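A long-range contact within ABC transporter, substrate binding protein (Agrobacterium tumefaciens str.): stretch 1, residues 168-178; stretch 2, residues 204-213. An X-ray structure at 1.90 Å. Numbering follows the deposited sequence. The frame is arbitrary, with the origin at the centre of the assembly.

Stretch 1 168-178: EVHGRIATYDI
Stretch 2 (204-213) AMGAAGVKVY

Two strands, 173-176 and 211-213, pair in parallel. A type II turn, Val169 to Arg172, precedes the first strand; a helix and its Schellman motif precede the second. The strand axes cross at -34° and approach to 4.7 Å. Ala174 is in register with Lys211, Thr175 with Val212, and Tyr176 with Tyr213. The ladder has four hydrogen bonds: Lys211 N to Ile173 O (3.0 Å), Thr175 N to Lys211 O (3.2 Å), Tyr213 N to Thr175 O (3.0 Å) and Asp177 N to Tyr213 O (2.7 Å). Ile173 (-127/158), Ala174 (-148/154) and Thr175 (-154/176) are extended, as is Lys211 (-99/138). Tyr176 is less extended in phi, at -67/137.

Before the strands, the turn meets the Schellman motif. The turn is closed by Arg172 N to Val169 O at 2.8 Å. Gly171, at 69/14, takes the positive phi that glycine favours. Its N donates to Ala208 O at 2.7 Å and 169°. Gly209, at 66/42, is the first residue to leave helical angles, with Gly209 N bonded to Gly206 O (3.1 Å) and Val210 N to Met205 O (2.9 Å). A CB on Gly209 would lie 2.8 Å from His170 NE2, a clash.

The His170 ring uses that space. With chi1 t (-168°) and chi2 91°, it lays one face over Gly209 CA, 4.2 Å from the ring centroid, in a CH-pi contact. Ala207 O lies at the ring edge, 3.3 Å from His170 CE1.

Ile173 is p, t (64°, 168°). Its CB points sideways, but chi1 p turns CG1 toward Ala208 and chi2 t extends CD1 further. Ile173 CD1 lies 3.7 Å from Ala208 CB and 4.0 Å from Met205 CG, while Ile173 CG1 packs on Val210 CB at 4.0 Å. Val210 is p. Met205 is m, t, m; its CA-to-CB bond points toward the first stretch. Val169, chi1 m, adds CG2 at 4.1 Å from Ala208 CB.

Thr175 and Val212 share one face of the sheet. Thr175 is t (-166°), with CG2 3.9 Å from both Val212 CG1 and Val210 CG2; its OG1 bonds elsewhere in the structure. Val212 is m, and its CG2 meets Asp177 CB at 3.7 Å. Asp177 is t (-177°), its CA-to-CB bond pointing toward the second stretch. A water donates to Asp177 OD2 (2.7 Å) and Val212 O (3.2 Å), bridging them.

Ala174 and Lys211 lie on the other face. Lys211 has chi1 m, chi2 off-well at -149°, chi3 t (168°) and chi4 m (-39°); its CE reaches Gly171 O at 3.7 Å. The Tyr176 (m, -88°, chi2 115°) and Tyr213 (m, -67°, chi2 -95°) side chains diverge. The CB of Tyr213 points away, yet Tyr213 CE2 comes within 4.3 Å of Ala174 CB.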

ATOM      1  N   GLU A 168     -11.279   1.223 -28.600  1.00 46.12           N
ATOM      2  CA  GLU A 168     -10.282   0.223 -28.215  1.00 46.00           C
ATOM      3  C   GLU A 168     -10.178   0.054 -26.698  1.00 44.81           C
ATOM      4  O   GLU A 168     -10.142  -1.084 -26.210  1.00 44.93           O
ATOM      5  CB  GLU A 168      -8.903   0.554 -28.812  1.00 46.35           C
ATOM      6  CG  GLU A 168      -8.797   0.190 -30.296  1.00 49.05           C
ATOM      7  CD  GLU A 168      -7.365   0.287 -30.871  1.00 49.66           C
ATOM      8  OE1 GLU A 168      -6.442   0.812 -30.183  1.00 54.20           O
ATOM      9  OE2 GLU A 168      -7.181  -0.159 -32.039  1.00 55.37           O
ATOM     10  N   VAL A 169     -10.133   1.177 -25.967  1.00 43.08           N
ATOM     11  CA  VAL A 169      -9.929   1.166 -24.505  1.00 41.38           C
ATOM     12  C   VAL A 169     -11.154   0.794 -23.694  1.00 39.65           C
ATOM     13  O   VAL A 169     -11.023   0.466 -22.521  1.00 38.84           O
ATOM     14  CB  VAL A 169      -9.468   2.541 -23.950  1.00 41.35           C
ATOM     15  CG1 VAL A 169      -8.175   2.963 -24.594  1.00 41.81           C
ATOM     16  CG2 VAL A 169     -10.557   3.594 -24.129  1.00 40.74           C
ATOM     17  N   HIS A 170     -12.337   0.858 -24.298  1.00 37.86           N
ATOM     18  CA  HIS A 170     -13.569   0.776 -23.524  1.00 36.87           C
ATOM     19  C   HIS A 170     -13.737  -0.551 -22.773  1.00 35.67           C
ATOM     20  O   HIS A 170     -13.741  -1.619 -23.379  1.00 35.32           O
ATOM     21  CB  HIS A 170     -14.805   1.041 -24.382  1.00 37.37           C
ATOM     22  CG  HIS A 170     -16.041   1.236 -23.564  1.00 37.17           C
ATOM     23  ND1 HIS A 170     -16.456   2.476 -23.136  1.00 36.81           N
ATOM     24  CD2 HIS A 170     -16.905   0.343 -23.033  1.00 37.27           C
ATOM     25  CE1 HIS A 170     -17.536   2.340 -22.388  1.00 37.11           C
ATOM     26  NE2 HIS A 170     -17.831   1.055 -22.314  1.00 36.76           N
ATOM     27  N   GLY A 171     -13.875  -0.462 -21.449  1.00 33.88           N
ATOM     28  CA  GLY A 171     -13.910  -1.633 -20.591  1.00 32.34           C
ATOM     29  C   GLY A 171     -12.581  -2.359 -20.487  1.00 31.00           C
ATOM     30  O   GLY A 171     -12.536  -3.482 -20.017  1.00 30.56           O
ATOM     31  N   ARG A 172     -11.495  -1.727 -20.926  1.00 29.57           N
ATOM     32  CA  ARG A 172     -10.174  -2.347 -20.874  1.00 29.12           C
ATOM     33  C   ARG A 172      -9.176  -1.456 -20.126  1.00 27.67           C
ATOM     34  O   ARG A 172      -7.963  -1.512 -20.344  1.00 26.46           O
ATOM     35  CB  ARG A 172      -9.699  -2.711 -22.284  1.00 29.50           C
ATOM     36  CG  ARG A 172     -10.607  -3.781 -22.887  1.00 30.90           C
ATOM     37  CD  ARG A 172     -10.222  -4.213 -24.270  1.00 32.41           C
ATOM     38  NE  ARG A 172      -8.913  -4.844 -24.293  1.00 34.89           N
ATOM     39  CZ  ARG A 172      -7.921  -4.509 -25.117  1.00 36.22           C
ATOM     40  NH1 ARG A 172      -8.067  -3.566 -26.044  1.00 38.33           N
ATOM     41  NH2 ARG A 172      -6.769  -5.145 -25.025  1.00 36.57           N
ATOM     42  N   ILE A 173      -9.700  -0.653 -19.203  1.00 26.16           N
ATOM     43  CA  ILE A 173      -8.842   0.029 -18.226  1.00 25.82           C
ATOM     44  C   ILE A 173      -9.365  -0.263 -16.845  1.00 24.37           C
ATOM     45  O   ILE A 173     -10.535  -0.613 -16.666  1.00 22.66           O
ATOM     46  CB  ILE A 173      -8.741   1.553 -18.455  1.00 25.42           C
ATOM     47  CG1 ILE A 173     -10.111   2.209 -18.273  1.00 26.36           C
ATOM     48  CG2 ILE A 173      -8.147   1.837 -19.861  1.00 26.08           C
ATOM     49  CD1 ILE A 173     -10.052   3.693 -18.192  1.00 25.81           C
ATOM     50  N   ALA A 174      -8.487  -0.124 -15.859  1.00 24.03           N
ATOM     51  CA  ALA A 174      -8.827  -0.515 -14.498  1.00 23.30           C
ATOM     52  C   ALA A 174      -8.135   0.356 -13.437  1.00 22.74           C
ATOM     53  O   ALA A 174      -7.075   0.933 -13.676  1.00 21.40           O
ATOM     54  CB  ALA A 174      -8.476  -1.976 -14.271  1.00 23.25           C
ATOM     55  N   THR A 175      -8.771   0.427 -12.270  1.00 22.45           N
ATOM     56  CA  THR A 175      -8.238   1.124 -11.111  1.00 22.21           C
ATOM     57  C   THR A 175      -8.810   0.511  -9.821  1.00 22.16           C
ATOM     58  O   THR A 175      -9.620  -0.437  -9.853  1.00 21.37           O
ATOM     59  CB  THR A 175      -8.533   2.638 -11.182  1.00 22.80           C
ATOM     60  OG1 THR A 175      -7.730   3.327 -10.218  1.00 23.20           O
ATOM     61  CG2 THR A 175     -10.026   2.940 -10.940  1.00 22.77           C
ATOM     62  N   TYR A 176      -8.334   1.009  -8.680  1.00 21.31           N
ATOM     63  CA  TYR A 176      -8.834   0.557  -7.388  1.00 21.27           C
ATOM     64  C   TYR A 176     -10.287   0.982  -7.207  1.00 21.36           C
ATOM     65  O   TYR A 176     -10.655   2.102  -7.526  1.00 19.89           O
ATOM     66  CB  TYR A 176      -8.041   1.167  -6.236  1.00 21.16           C
ATOM     67  CG  TYR A 176      -6.813   0.404  -5.821  1.00 20.98           C
ATOM     68  CD1 TYR A 176      -5.541   0.954  -5.972  1.00 22.20           C
ATOM     69  CD2 TYR A 176      -6.921  -0.853  -5.254  1.00 21.49           C
ATOM     70  CE1 TYR A 176      -4.401   0.249  -5.543  1.00 22.30           C
ATOM     71  CE2 TYR A 176      -5.797  -1.540  -4.826  1.00 20.36           C
ATOM     72  CZ  TYR A 176      -4.557  -0.983  -4.963  1.00 20.49           C
ATOM     73  OH  TYR A 176      -3.466  -1.687  -4.524  1.00 20.57           O
ATOM     74  N   ASP A 177     -11.076   0.059  -6.701  1.00 21.81           N
ATOM     75  CA  ASP A 177     -12.357   0.363  -6.120  1.00 22.65           C
ATOM     76  C   ASP A 177     -12.098   0.968  -4.748  1.00 22.67           C
ATOM     77  O   ASP A 177     -11.782   0.259  -3.795  1.00 21.93           O
ATOM     78  CB  ASP A 177     -13.157  -0.915  -5.981  1.00 22.75           C
ATOM     79  CG  ASP A 177     -14.555  -0.678  -5.444  1.00 23.44           C
ATOM     80  OD1 ASP A 177     -14.856   0.424  -4.928  1.00 28.21           O
ATOM     81  OD2 ASP A 177     -15.358  -1.611  -5.565  1.00 28.24           O
ATOM     82  N   ILE A 178     -12.230   2.275  -4.669  1.00 23.04           N
ATOM     83  CA  ILE A 178     -11.907   2.989  -3.452  1.00 24.08           C
ATOM     84  C   ILE A 178     -12.872   2.680  -2.310  1.00 25.34           C
ATOM     85  O   ILE A 178     -12.550   2.930  -1.150  1.00 26.12           O
ATOM     86  CB  ILE A 178     -11.731   4.496  -3.656  1.00 23.39           C
ATOM     87  CG1 ILE A 178     -13.073   5.233  -3.825  1.00 23.69           C
ATOM     88  CG2 ILE A 178     -10.796   4.768  -4.822  1.00 23.20           C
ATOM     89  CD1 ILE A 178     -12.951   6.736  -3.719  1.00 23.17           C
ATOM     90  N   ALA A 204     -13.541  10.771 -17.164  1.00 30.78           N
ATOM     91  CA  ALA A 204     -12.987  10.100 -18.356  1.00 30.20           C
ATOM     92  C   ALA A 204     -12.901   8.582 -18.181  1.00 29.76           C
ATOM     93  O   ALA A 204     -13.222   7.834 -19.107  1.00 29.13           O
ATOM     94  CB  ALA A 204     -11.624  10.665 -18.718  1.00 29.82           C
ATOM     95  N   MET A 205     -12.469   8.115 -17.007  1.00 29.05           N
ATOM     96  CA  MET A 205     -12.337   6.671 -16.768  1.00 28.55           C
ATOM     97  C   MET A 205     -13.728   6.012 -16.787  1.00 29.38           C
ATOM     98  O   MET A 205     -13.907   4.909 -17.339  1.00 29.08           O
ATOM     99  CB  MET A 205     -11.597   6.365 -15.444  1.00 28.24           C
ATOM    100  CG  MET A 205     -10.057   6.624 -15.459  1.00 27.55           C
ATOM    101  SD  MET A 205      -9.119   6.070 -13.992  1.00 23.59           S
ATOM    102  CE  MET A 205      -9.725   7.258 -12.829  1.00 29.95           C
ATOM    103  N   GLY A 206     -14.708   6.678 -16.177  1.00 29.65           N
ATOM    104  CA  GLY A 206     -16.088   6.178 -16.192  1.00 30.09           C
ATOM    105  C   GLY A 206     -16.675   6.082 -17.602  1.00 30.73           C
ATOM    106  O   GLY A 206     -17.358   5.117 -17.913  1.00 31.29           O
ATOM    107  N   ALA A 207     -16.375   7.066 -18.454  1.00 31.22           N
ATOM    108  CA  ALA A 207     -16.767   7.047 -19.877  1.00 31.08           C
ATOM    109  C   ALA A 207     -16.052   5.952 -20.675  1.00 31.58           C
ATOM    110  O   ALA A 207     -16.632   5.370 -21.602  1.00 31.80           O
ATOM    111  CB  ALA A 207     -16.513   8.382 -20.494  1.00 30.91           C
ATOM    112  N   ALA A 208     -14.808   5.653 -20.292  1.00 30.92           N
ATOM    113  CA  ALA A 208     -14.076   4.505 -20.832  1.00 30.23           C
ATOM    114  C   ALA A 208     -14.500   3.158 -20.233  1.00 29.74           C
ATOM    115  O   ALA A 208     -13.898   2.125 -20.530  1.00 30.35           O
ATOM    116  CB  ALA A 208     -12.556   4.720 -20.680  1.00 29.98           C
ATOM    117  N   GLY A 209     -15.532   3.147 -19.391  1.00 29.11           N
ATOM    118  CA  GLY A 209     -16.032   1.907 -18.827  1.00 28.61           C
ATOM    119  C   GLY A 209     -15.025   1.248 -17.896  1.00 28.38           C
ATOM    120  O   GLY A 209     -14.857   0.022 -17.917  1.00 28.14           O
ATOM    121  N   VAL A 210     -14.372   2.056 -17.059  1.00 27.58           N
ATOM    122  CA  VAL A 210     -13.345   1.543 -16.130  1.00 27.25           C
ATOM    123  C   VAL A 210     -13.896   0.448 -15.225  1.00 26.64           C
ATOM    124  O   VAL A 210     -15.007   0.560 -14.721  1.00 25.95           O
ATOM    125  CB  VAL A 210     -12.718   2.679 -15.265  1.00 27.53           C
ATOM    126  CG1 VAL A 210     -13.775   3.333 -14.334  1.00 28.60           C
ATOM    127  CG2 VAL A 210     -11.534   2.169 -14.466  1.00 26.67           C
ATOM    128  N   LYS A 211     -13.114  -0.618 -15.057  1.00 26.04           N
ATOM    129  CA  LYS A 211     -13.412  -1.696 -14.135  1.00 26.15           C
ATOM    130  C   LYS A 211     -12.619  -1.486 -12.860  1.00 25.40           C
ATOM    131  O   LYS A 211     -11.439  -1.141 -12.912  1.00 24.83           O
ATOM    132  CB  LYS A 211     -13.034  -3.025 -14.751  1.00 27.13           C
ATOM    133  CG  LYS A 211     -13.726  -3.242 -16.124  1.00 28.21           C
ATOM    134  CD  LYS A 211     -13.996  -4.698 -16.372  1.00 29.85           C
ATOM    135  CE  LYS A 211     -14.926  -4.872 -17.581  1.00 33.54           C
ATOM    136  NZ  LYS A 211     -15.993  -3.811 -17.578  1.00 35.94           N
ATOM    137  N   VAL A 212     -13.256  -1.708 -11.720  1.00 24.36           N
ATOM    138  CA  VAL A 212     -12.622  -1.405 -10.426  1.00 23.71           C
ATOM    139  C   VAL A 212     -12.443  -2.667  -9.590  1.00 23.57           C
ATOM    140  O   VAL A 212     -13.323  -3.551  -9.545  1.00 23.63           O
ATOM    141  CB  VAL A 212     -13.377  -0.305  -9.664  1.00 23.22           C
ATOM    142  CG1 VAL A 212     -13.388   1.016 -10.453  1.00 23.39           C
ATOM    143  CG2 VAL A 212     -14.762  -0.737  -9.346  1.00 24.53           C
ATOM    144  N   TYR A 213     -11.292  -2.775  -8.934  1.00 23.30           N
ATOM    145  CA  TYR A 213     -10.936  -3.964  -8.184  1.00 23.41           C
ATOM    146  C   TYR A 213     -10.401  -3.556  -6.803  1.00 23.13           C
ATOM    147  O   TYR A 213      -9.926  -2.424  -6.613  1.00 22.74           O
ATOM    148  CB  TYR A 213      -9.842  -4.774  -8.918  1.00 24.46           C
ATOM    149  CG  TYR A 213     -10.325  -5.364 -10.219  1.00 25.97           C
ATOM    150  CD1 TYR A 213     -10.805  -6.683 -10.266  1.00 26.61           C
ATOM    151  CD2 TYR A 213     -10.376  -4.606 -11.372  1.00 25.02           C
ATOM    152  CE1 TYR A 213     -11.282  -7.229 -11.443  1.00 27.40           C
ATOM    153  CE2 TYR A 213     -10.882  -5.146 -12.568  1.00 26.26           C
ATOM    154  CZ  TYR A 213     -11.334  -6.449 -12.584  1.00 26.08           C
ATOM    155  OH  TYR A 213     -11.822  -7.012 -13.741  1.00 29.02           O
TER
HETATM  156  O   HOH W   1     -14.755  -3.947  -6.719  1.00 43.42           O